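Local coordinates for IPT/TIG domain-containing protein (Bacteroides thetaiotaomicron, PDB 3TC9), which is of unknown function but, with an immunoglobulin-like IPT/TIG domain joined to a six-bladed beta-propeller, probably serves as an auxiliary nutrient-binding protein, at residues Gly78-Ser83 with Thr95-Lys100; Gly114-Gly119 with Asn420-Lys425; Gln158-Leu163 with Val174-Ser179. One frame throughout, in Å; residues are numbered along the deposited sequence.

Contact 1. Residues Gly78-Ser83 with Thr95-Lys100; sequences GDIKLS and TEANEK
Lys81 and Leu82 run antiparallel to Glu96 and Thr95, with Leu82-Thr95 as a hydrogen-bonded pair and Lys81-Glu96 as a non-hydrogen-bonded pair. Thr95 N gives a bond to Leu82 O at 2.9 Å, and Leu82 N returns one to Thr95 O. The next rung is Ala97 N to Ile80 O, also 2.9 Å. Beyond it a water bridges the segments. It accepts from Ile80 N at 2.7 Å and donates to Glu99 O and, over a longer distance, to Ala97 O. The chains draw together again at Gly78 O and Lys100 CA. This is the beta hairpin of strands 80-85 and 91-96 in the immunoglobulin-like IPT/TIG domain. Strand 91-96 is one of the two edge strands of its sheet within the chain. The two faces of the hairpin differ. On the exposed one, Lys81 and Glu96 lie side by side and point the same way. The lysine bends at its last torsion (chi4 -69°), which turns NZ toward the carboxylate. The salt bridge from Lys81 NZ to Glu96 OE1 is 3.2 Å long, weak as a hydrogen bond. Lys100 NZ stands near Asp79 OD1, but at 4.2 Å the two charges do not form a salt bridge. On the other face Thr95 CG2, set between its own backbone N and carbonyl carbon, touches Leu82 CB at 3.9 Å. Leu82 also packs on Ile20, Leu36 and Phe41. Ile80 CB meets Ala97 CB at 3.9 Å, and the isoleucine side chain continues onto Phe23, Met34 and Ile52.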
loop_
_atom_site.group_PDB
_atom_site.type_symbol
_atom_site.label_atom_id
_atom_site.label_comp_id
_atom_site.label_asym_id
_atom_site.label_seq_id
_atom_site.Cartn_x
_atom_site.Cartn_y
_atom_site.Cartn_z
ATOM N N GLY B 78 25.538 1.366 0.371
ATOM C CA GLY B 78 26.123 2.194 1.414
ATOM C C GLY B 78 27.524 1.823 1.876
ATOM O O GLY B 78 28.013 2.435 2.821
ATOM N N ASP B 79 28.191 0.820 1.241
ATOM C CA ASP B 79 29.574 0.461 1.609
ATOM C C ASP B 79 30.506 1.587 1.138
ATOM O O ASP B 79 30.396 2.027 -0.000
ATOM C CB ASP B 79 30.011 -0.927 1.076
ATOM C CG ASP B 79 30.055 -1.096 -0.432
ATOM O OD1 ASP B 79 28.963 -1.077 -1.068
ATOM O OD2 ASP B 79 31.175 -1.314 -0.978
ATOM N N ILE B 80 31.343 2.106 2.041
ATOM C CA ILE B 80 32.245 3.235 1.786
ATOM C C ILE B 80 33.710 2.791 1.644
ATOM O O ILE B 80 34.301 2.249 2.588
ATOM C CB ILE B 80 32.110 4.335 2.889
ATOM C CG1 ILE B 80 30.668 4.859 2.980
ATOM C CG2 ILE B 80 33.111 5.484 2.663
ATOM C CD1 ILE B 80 30.335 5.399 4.245
ATOM N N LYS B 81 34.295 3.091 0.470
ATOM C CA LYS B 81 35.697 2.836 0.145
ATOM C C LYS B 81 36.384 4.156 -0.133
ATOM O O LYS B 81 35.756 5.065 -0.662
ATOM C CB LYS B 81 35.827 1.903 -1.071
ATOM C CG LYS B 81 35.246 0.505 -0.855
ATOM C CD LYS B 81 35.551 -0.364 -2.058
ATOM C CE LYS B 81 34.905 -1.727 -1.986
ATOM N NZ LYS B 81 35.486 -2.589 -0.926
ATOM N N LEU B 82 37.641 4.284 0.271
ATOM C CA LEU B 82 38.458 5.480 0.033
ATOM C C LEU B 82 39.843 5.056 -0.501
ATOM O O LEU B 82 40.463 4.133 0.033
ATOM C CB LEU B 82 38.603 6.341 1.310
ATOM C CG LEU B 82 39.455 7.622 1.211
ATOM C CD1 LEU B 82 39.017 8.621 2.225
ATOM C CD2 LEU B 82 40.933 7.338 1.461
ATOM N N SER B 83 40.317 5.755 -1.529
ATOM C CA SER B 83 41.633 5.543 -2.113
ATOM C C SER B 83 42.327 6.857 -2.254
ATOM O O SER B 83 41.691 7.856 -2.617
ATOM C CB SER B 83 41.523 4.886 -3.491
ATOM O OG SER B 83 41.238 3.504 -3.411
ATOM N N THR B 95 41.513 2.105 1.834
ATOM C CA THR B 95 40.855 1.844 3.114
ATOM C C THR B 95 39.345 1.676 2.883
ATOM O O THR B 95 38.847 1.873 1.777
ATOM C CB THR B 95 41.214 2.915 4.193
ATOM O OG1 THR B 95 40.781 2.461 5.470
ATOM C CG2 THR B 95 40.598 4.269 3.925
ATOM N N GLU B 96 38.645 1.257 3.918
ATOM C CA GLU B 96 37.212 1.016 3.890
ATOM C C GLU B 96 36.614 1.368 5.249
ATOM O O GLU B 96 37.289 1.226 6.282
ATOM C CB GLU B 96 36.991 -0.475 3.564
ATOM C CG GLU B 96 35.652 -0.794 2.915
ATOM C CD GLU B 96 35.471 -2.221 2.425
ATOM O OE1 GLU B 96 36.479 -2.886 2.071
ATOM O OE2 GLU B 96 34.296 -2.653 2.352
ATOM N N ALA B 97 35.357 1.817 5.263
ATOM C CA ALA B 97 34.645 2.100 6.511
ATOM C C ALA B 97 34.097 0.788 7.107
ATOM O O ALA B 97 33.779 -0.133 6.348
ATOM C CB ALA B 97 33.513 3.076 6.253
ATOM N N ASN B 98 33.989 0.691 8.451
ATOM C CA ASN B 98 33.454 -0.523 9.082
ATOM C C ASN B 98 31.933 -0.631 8.980
ATOM O O ASN B 98 31.382 -1.730 8.996
ATOM C CB ASN B 98 33.834 -0.597 10.548
ATOM C CG ASN B 98 35.269 -0.908 10.772
ATOM O OD1 ASN B 98 35.971 -0.150 11.442
ATOM N ND2 ASN B 98 35.731 -2.015 10.204
ATOM N N GLU B 99 31.260 0.507 8.939
ATOM C CA GLU B 99 29.807 0.571 8.859
ATOM C C GLU B 99 29.361 1.015 7.475
ATOM O O GLU B 99 30.057 1.757 6.788
ATOM C CB GLU B 99 29.255 1.547 9.907
ATOM C CG GLU B 99 29.263 1.041 11.328
ATOM C CD GLU B 99 28.280 1.776 12.210
ATOM O OE1 GLU B 99 28.668 2.831 12.758
ATOM O OE2 GLU B 99 27.119 1.322 12.331
ATOM N N LYS B 100 28.187 0.583 7.081
ATOM C CA LYS B 100 27.560 0.961 5.821
ATOM C C LYS B 100 26.656 2.169 6.041
ATOM O O LYS B 100 26.044 2.283 7.103
ATOM C CB LYS B 100 26.739 -0.221 5.268
ATOM C CG LYS B 100 27.572 -1.383 4.760
ATOM C CD LYS B 100 26.652 -2.470 4.188
ATOM C CE LYS B 100 27.414 -3.653 3.621
ATOM N NZ LYS B 100 27.715 -3.499 2.165
HETATM O O HOH W 1 31.347 1.020 4.516
#

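Contact 2. Residues Gly114-Gly119 with Asn420-Lys425; sequences GTMYDG and NRRIRK. With PO4 (phosphate ion), chain Q.
The blade that closes the beta-propeller ring joins strand 107-113 to the C-terminal strand 422-428, and Gly114 and Arg422 meet at the end of this Velcro-like closure. Their CA atoms are 4.6 Å apart. Gly114 has no side chain, which lets the chains come this close; a CB there would run into Arg421 O. The Arg422 side chain runs alongside the residues that leave strand 107-113. Its CG packs against Gly114 O, and Thr115 CA and Met116 N lie over one face of its guanidinium. A water links the segments, accepting from Arg422 NE at 2.8 Å and donating to Gly114 O. Arg422 NH1 bonds back to Asn420 O at 2.8 Å, on a lone pair of that carbonyl, although the oxygen is tilted 32° from the guanidinium plane. Arg422 NH2 bonds Asn120 OD1, and Tyr387 makes a cation-pi contact with the group. An alanine in place of Arg422 would probably leave Asn420 O and Asn120 OD1 without these donors and open a gap next to Thr115 CA and Met116 N. Met116, present as selenomethionine, touches both arginines. Its SE is 3.5 Å from Asn420 O and 3.6 Å from Arg422 NH1. The bend at chi3 (91°) carries Met116 CE to Arg421 CG, 3.6 Å away. The end of Arg421 leads away to a phosphate, probably from the crystallisation liquor. Arg421 NH1 bonds its O3, and the straighter bond runs from Arg421 NH2 to phosphate O1 at 2.8 Å, with 172° at the hydrogen.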
loop_
_atom_site.group_PDB
_atom_site.type_symbol
_atom_site.label_atom_id
_atom_site.label_comp_id
_atom_site.label_asym_id
_atom_site.label_seq_id
_atom_site.Cartn_x
_atom_site.Cartn_y
_atom_site.Cartn_z
ATOM N N GLY B 114 10.203 9.803 -25.869
ATOM C CA GLY B 114 10.297 10.968 -26.721
ATOM C C GLY B 114 11.609 11.710 -26.625
ATOM O O GLY B 114 12.302 11.683 -25.607
ATOM N N THR B 115 11.958 12.381 -27.703
ATOM C CA THR B 115 13.156 13.204 -27.739
ATOM C C THR B 115 12.991 14.355 -28.742
ATOM O O THR B 115 12.145 14.313 -29.648
ATOM C CB THR B 115 14.432 12.380 -28.029
ATOM O OG1 THR B 115 15.557 13.137 -27.547
ATOM C CG2 THR B 115 14.600 12.038 -29.511
HETATM N N MSE B 116 13.831 15.371 -28.563
HETATM C CA MSE B 116 13.896 16.505 -29.461
HETATM C C MSE B 116 15.312 16.635 -29.890
HETATM O O MSE B 116 16.188 16.076 -29.227
HETATM C CB MSE B 116 13.380 17.782 -28.803
HETATM C CG MSE B 116 11.926 17.716 -28.460
HETATM SE SE MSE B 116 11.420 19.381 -27.750
HETATM C CE MSE B 116 10.840 20.258 -29.434
ATOM N N TYR B 117 15.551 17.292 -31.027
ATOM C CA TYR B 117 16.917 17.503 -31.493
ATOM C C TYR B 117 17.145 18.996 -31.769
ATOM O O TYR B 117 16.215 19.797 -31.619
ATOM C CB TYR B 117 17.273 16.606 -32.703
ATOM C CG TYR B 117 16.381 16.746 -33.914
ATOM C CD1 TYR B 117 15.238 15.970 -34.053
ATOM C CD2 TYR B 117 16.751 17.554 -34.987
ATOM C CE1 TYR B 117 14.443 16.053 -35.192
ATOM C CE2 TYR B 117 15.966 17.642 -36.133
ATOM C CZ TYR B 117 14.803 16.899 -36.226
ATOM O OH TYR B 117 14.002 17.000 -37.339
ATOM N N ASP B 118 18.404 19.359 -32.124
ATOM C CA ASP B 118 18.874 20.714 -32.437
ATOM C C ASP B 118 18.623 21.670 -31.245
ATOM O O ASP B 118 17.908 22.659 -31.386
ATOM C CB ASP B 118 18.210 21.243 -33.739
ATOM C CG ASP B 118 19.025 22.279 -34.483
ATOM O OD1 ASP B 118 20.215 22.008 -34.756
ATOM O OD2 ASP B 118 18.447 23.314 -34.885
ATOM N N GLY B 119 19.196 21.338 -30.087
ATOM C CA GLY B 119 19.026 22.096 -28.846
ATOM C C GLY B 119 17.574 22.223 -28.421
ATOM O O GLY B 119 17.120 23.321 -28.085
ATOM N N ASN B 420 7.623 20.031 -24.303
ATOM C CA ASN B 420 8.854 19.265 -24.272
ATOM C C ASN B 420 8.753 18.028 -25.200
ATOM O O ASN B 420 9.765 17.370 -25.429
ATOM C CB ASN B 420 9.206 18.908 -22.838
ATOM C CG ASN B 420 9.635 20.135 -22.102
ATOM O OD1 ASN B 420 10.237 21.053 -22.673
ATOM N ND2 ASN B 420 9.275 20.226 -20.850
ATOM N N ARG B 421 7.546 17.747 -25.758
ATOM C CA ARG B 421 7.258 16.677 -26.726
ATOM C C ARG B 421 7.671 15.303 -26.188
ATOM O O ARG B 421 8.046 14.398 -26.945
ATOM C CB ARG B 421 7.956 16.937 -28.097
ATOM C CG ARG B 421 7.851 18.361 -28.623
ATOM C CD ARG B 421 6.452 18.681 -29.020
ATOM N NE ARG B 421 6.310 20.071 -29.416
ATOM C CZ ARG B 421 5.149 20.663 -29.643
ATOM N NH1 ARG B 421 4.014 19.984 -29.529
ATOM N NH2 ARG B 421 5.110 21.939 -29.973
ATOM N N ARG B 422 7.554 15.147 -24.875
ATOM C CA ARG B 422 7.948 13.944 -24.165
ATOM C C ARG B 422 6.900 13.462 -23.193
ATOM O O ARG B 422 6.072 14.237 -22.724
ATOM C CB ARG B 422 9.247 14.227 -23.368
ATOM C CG ARG B 422 10.521 14.391 -24.225
ATOM C CD ARG B 422 11.518 15.219 -23.462
ATOM N NE ARG B 422 12.848 15.343 -24.085
ATOM C CZ ARG B 422 13.296 16.451 -24.682
ATOM N NH1 ARG B 422 12.507 17.510 -24.814
ATOM N NH2 ARG B 422 14.529 16.499 -25.167
ATOM N N ILE B 423 6.999 12.167 -22.853
ATOM C CA ILE B 423 6.254 11.506 -21.793
ATOM C C ILE B 423 7.220 11.503 -20.609
ATOM O O ILE B 423 8.317 10.935 -20.696
ATOM C CB ILE B 423 5.694 10.092 -22.162
ATOM C CG1 ILE B 423 4.827 10.127 -23.452
ATOM C CG2 ILE B 423 4.929 9.466 -20.981
ATOM C CD1 ILE B 423 3.559 10.991 -23.424
ATOM N N ARG B 424 6.871 12.209 -19.553
ATOM C CA ARG B 424 7.747 12.241 -18.383
ATOM C C ARG B 424 7.302 11.174 -17.395
ATOM O O ARG B 424 6.157 10.721 -17.436
ATOM C CB ARG B 424 7.778 13.631 -17.743
ATOM C CG ARG B 424 7.983 14.775 -18.733
ATOM C CD ARG B 424 9.426 14.953 -19.221
ATOM N NE ARG B 424 10.360 15.279 -18.142
ATOM C CZ ARG B 424 10.509 16.484 -17.594
ATOM N NH1 ARG B 424 9.741 17.501 -17.978
ATOM N NH2 ARG B 424 11.390 16.671 -16.629
ATOM N N LYS B 425 8.213 10.724 -16.547
ATOM C CA LYS B 425 7.889 9.726 -15.542
ATOM C C LYS B 425 8.209 10.262 -14.142
ATOM O O LYS B 425 9.200 10.970 -13.974
ATOM C CB LYS B 425 8.655 8.425 -15.823
ATOM C CG LYS B 425 8.379 7.286 -14.832
ATOM C CD LYS B 425 9.298 6.113 -15.118
ATOM C CE LYS B 425 9.290 5.053 -14.051
ATOM N NZ LYS B 425 10.074 5.429 -12.844
HETATM P P PO4 Q . 1.504 22.330 -31.206
HETATM O O1 PO4 Q . 2.557 23.032 -30.271
HETATM O O2 PO4 Q . 0.144 23.124 -31.130
HETATM O O3 PO4 Q . 1.295 20.849 -30.776
HETATM O O4 PO4 Q . 1.972 22.273 -32.708
HETATM O O HOH W 2 14.671 13.249 -24.247
#

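Contact 3. Residues Gln158-Leu163 with Val174-Ser179; sequences QHPTRL and VYSGLS. With PO4 (phosphate ion), chain Q.
Thr161 and Tyr175 form an antiparallel hydrogen-bonded pair, and Val174 joins Tyr175 opposite Thr161 in a classic beta bulge. Thr161 N donates to Tyr175 O at 2.9 Å. Thr161 O is gripped twice, by Val174 N at 2.8 Å and weakly by Tyr175 N at 3.4 Å. The hairpin of strands 159-165 and 170-175 belongs to a propeller blade. Val174 turns toward the partner strand, where its CG2 touches Leu163 CB at 3.9 Å. Val174 also touches Tyr153 and Phe216. Pro160 CB rests against Ser176 OG at 3.7 Å. From Ser176 on the chain is loop, and a water lies between His159 O and Leu178 O. At the far end Gln158 CA makes a CA-H...O contact with Ser179 O. Gln158 CG, placed between its own backbone N and carbonyl carbon (chi1 72°), lies over one face of the His159 ring, toward its rim. Both side chains reach the phosphate. His159 NE2 donates to its O3 at 2.7 Å, and Gln158 NE2 donates to O2 at 3.0 Å. The donors gathered here, from Gln158, His159, Arg418 and Arg421, would suit an anion, but the phosphate probably came from the crystallisation liquor and identifies no natural ligand.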
loop_
_atom_site.group_PDB
_atom_site.type_symbol
_atom_site.label_atom_id
_atom_site.label_comp_id
_atom_site.label_asym_id
_atom_site.label_seq_id
_atom_site.Cartn_x
_atom_site.Cartn_y
_atom_site.Cartn_z
ATOM N N GLN B 158 -4.968 18.019 -32.018
ATOM C CA GLN B 158 -4.850 17.942 -33.471
ATOM C C GLN B 158 -3.921 16.786 -33.897
ATOM O O GLN B 158 -4.022 16.323 -35.032
ATOM C CB GLN B 158 -4.383 19.288 -34.072
ATOM C CG GLN B 158 -2.921 19.670 -33.813
ATOM C CD GLN B 158 -2.726 20.589 -32.634
ATOM O OE1 GLN B 158 -3.437 20.547 -31.623
ATOM N NE2 GLN B 158 -1.706 21.405 -32.720
ATOM N N HIS B 159 -3.033 16.322 -32.977
ATOM C CA HIS B 159 -2.060 15.268 -33.242
ATOM C C HIS B 159 -2.713 13.885 -33.124
ATOM O O HIS B 159 -3.785 13.793 -32.531
ATOM C CB HIS B 159 -0.851 15.421 -32.315
ATOM C CG HIS B 159 -0.161 16.731 -32.482
ATOM N ND1 HIS B 159 0.680 16.973 -33.553
ATOM C CD2 HIS B 159 -0.239 17.849 -31.727
ATOM C CE1 HIS B 159 1.100 18.218 -33.405
ATOM N NE2 HIS B 159 0.575 18.784 -32.321
ATOM N N PRO B 160 -2.120 12.812 -33.701
ATOM C CA PRO B 160 -2.796 11.507 -33.675
ATOM C C PRO B 160 -2.966 10.840 -32.309
ATOM O O PRO B 160 -2.260 11.141 -31.347
ATOM C CB PRO B 160 -1.882 10.625 -34.534
ATOM C CG PRO B 160 -1.048 11.549 -35.319
ATOM C CD PRO B 160 -0.854 12.730 -34.460
ATOM N N THR B 161 -3.930 9.899 -32.262
ATOM C CA THR B 161 -4.202 8.998 -31.158
ATOM C C THR B 161 -3.136 7.937 -31.276
ATOM O O THR B 161 -2.938 7.376 -32.359
ATOM C CB THR B 161 -5.634 8.486 -31.221
ATOM O OG1 THR B 161 -6.496 9.627 -31.148
ATOM C CG2 THR B 161 -5.955 7.508 -30.084
ATOM N N ARG B 162 -2.373 7.727 -30.207
ATOM C CA ARG B 162 -1.259 6.810 -30.297
ATOM C C ARG B 162 -1.294 5.767 -29.185
ATOM O O ARG B 162 -2.089 5.874 -28.248
ATOM C CB ARG B 162 0.055 7.608 -30.301
ATOM C CG ARG B 162 0.128 8.551 -31.514
ATOM C CD ARG B 162 1.477 9.176 -31.702
ATOM N NE ARG B 162 2.467 8.185 -32.097
ATOM C CZ ARG B 162 3.727 8.471 -32.405
ATOM N NH1 ARG B 162 4.162 9.723 -32.356
ATOM N NH2 ARG B 162 4.558 7.508 -32.768
ATOM N N LEU B 163 -0.453 4.715 -29.334
ATOM C CA LEU B 163 -0.359 3.624 -28.376
ATOM C C LEU B 163 1.083 3.429 -27.915
ATOM O O LEU B 163 1.991 3.333 -28.739
ATOM C CB LEU B 163 -0.916 2.323 -29.007
ATOM C CG LEU B 163 -0.643 1.015 -28.279
ATOM C CD1 LEU B 163 -1.371 0.965 -26.933
ATOM C CD2 LEU B 163 -0.957 -0.184 -29.153
ATOM N N VAL B 174 -2.725 4.974 -33.754
ATOM C CA VAL B 174 -3.993 4.249 -33.764
ATOM C C VAL B 174 -4.981 4.927 -34.735
ATOM O O VAL B 174 -5.624 4.227 -35.515
ATOM C CB VAL B 174 -4.528 4.146 -32.307
ATOM C CG1 VAL B 174 -6.027 3.875 -32.251
ATOM C CG2 VAL B 174 -3.753 3.087 -31.522
ATOM N N TYR B 175 -5.089 6.272 -34.703
ATOM C CA TYR B 175 -6.003 7.007 -35.577
ATOM C C TYR B 175 -5.558 8.464 -35.754
ATOM O O TYR B 175 -5.215 9.118 -34.775
ATOM C CB TYR B 175 -7.441 6.945 -35.027
ATOM C CG TYR B 175 -8.473 7.311 -36.069
ATOM C CD1 TYR B 175 -8.994 6.351 -36.930
ATOM C CD2 TYR B 175 -8.902 8.626 -36.221
ATOM C CE1 TYR B 175 -9.927 6.688 -37.911
ATOM C CE2 TYR B 175 -9.824 8.976 -37.203
ATOM C CZ TYR B 175 -10.346 8.002 -38.040
ATOM O OH TYR B 175 -11.278 8.355 -38.992
ATOM N N SER B 176 -5.576 8.965 -37.002
ATOM C CA SER B 176 -5.188 10.334 -37.362
ATOM C C SER B 176 -6.340 11.062 -38.069
ATOM O O SER B 176 -7.247 10.413 -38.585
ATOM C CB SER B 176 -3.974 10.317 -38.290
ATOM O OG SER B 176 -2.949 9.446 -37.846
ATOM N N GLY B 177 -6.292 12.392 -38.098
ATOM C CA GLY B 177 -7.283 13.181 -38.821
ATOM C C GLY B 177 -8.274 14.037 -38.068
ATOM O O GLY B 177 -8.775 14.996 -38.654
ATOM N N LEU B 178 -8.611 13.687 -36.814
ATOM C CA LEU B 178 -9.571 14.477 -36.028
ATOM C C LEU B 178 -8.913 15.782 -35.571
ATOM O O LEU B 178 -7.754 15.783 -35.142
ATOM C CB LEU B 178 -10.136 13.692 -34.838
ATOM C CG LEU B 178 -10.937 12.431 -35.163
ATOM C CD1 LEU B 178 -11.171 11.599 -33.899
ATOM C CD2 LEU B 178 -12.257 12.771 -35.836
ATOM N N SER B 179 -9.660 16.885 -35.699
ATOM C CA SER B 179 -9.237 18.269 -35.453
ATOM C C SER B 179 -8.797 18.588 -34.025
ATOM O O SER B 179 -7.828 19.341 -33.875
ATOM C CB SER B 179 -10.345 19.240 -35.844
ATOM O OG SER B 179 -11.519 19.019 -35.084
HETATM P P PO4 Q . 1.504 22.330 -31.206
HETATM O O1 PO4 Q . 2.557 23.032 -30.271
HETATM O O2 PO4 Q . 0.144 23.124 -31.130
HETATM O O3 PO4 Q . 1.295 20.849 -30.776
HETATM O O4 PO4 Q . 1.972 22.273 -32.708
HETATM O O HOH W 3 -6.303 13.772 -34.107
HETATM O O HOH W 4 -6.700 11.228 -34.043
#

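Overall arrangement
Contact 1 stands apart, about 54 Å from contact 3 and 39 Å from contact 2 between centres, in the IPT/TIG domain. Contacts 2 and 3 belong to different sheets of the propeller, their centres about 19 Å apart. They do not touch, but both reach the same phosphate. Contacts 1 and 3 each join neighbouring strands of one hairpin, whereas contact 2 brings together chain 301 residues apart. All three are partly buried. Contact 1 divides into a charged exposed face and an apolar inner one. Contact 3 relies on backbone bonds around a bulge. Contact 2 lacks direct hydrogen bonds between its segments and depends on arginine packing and a water.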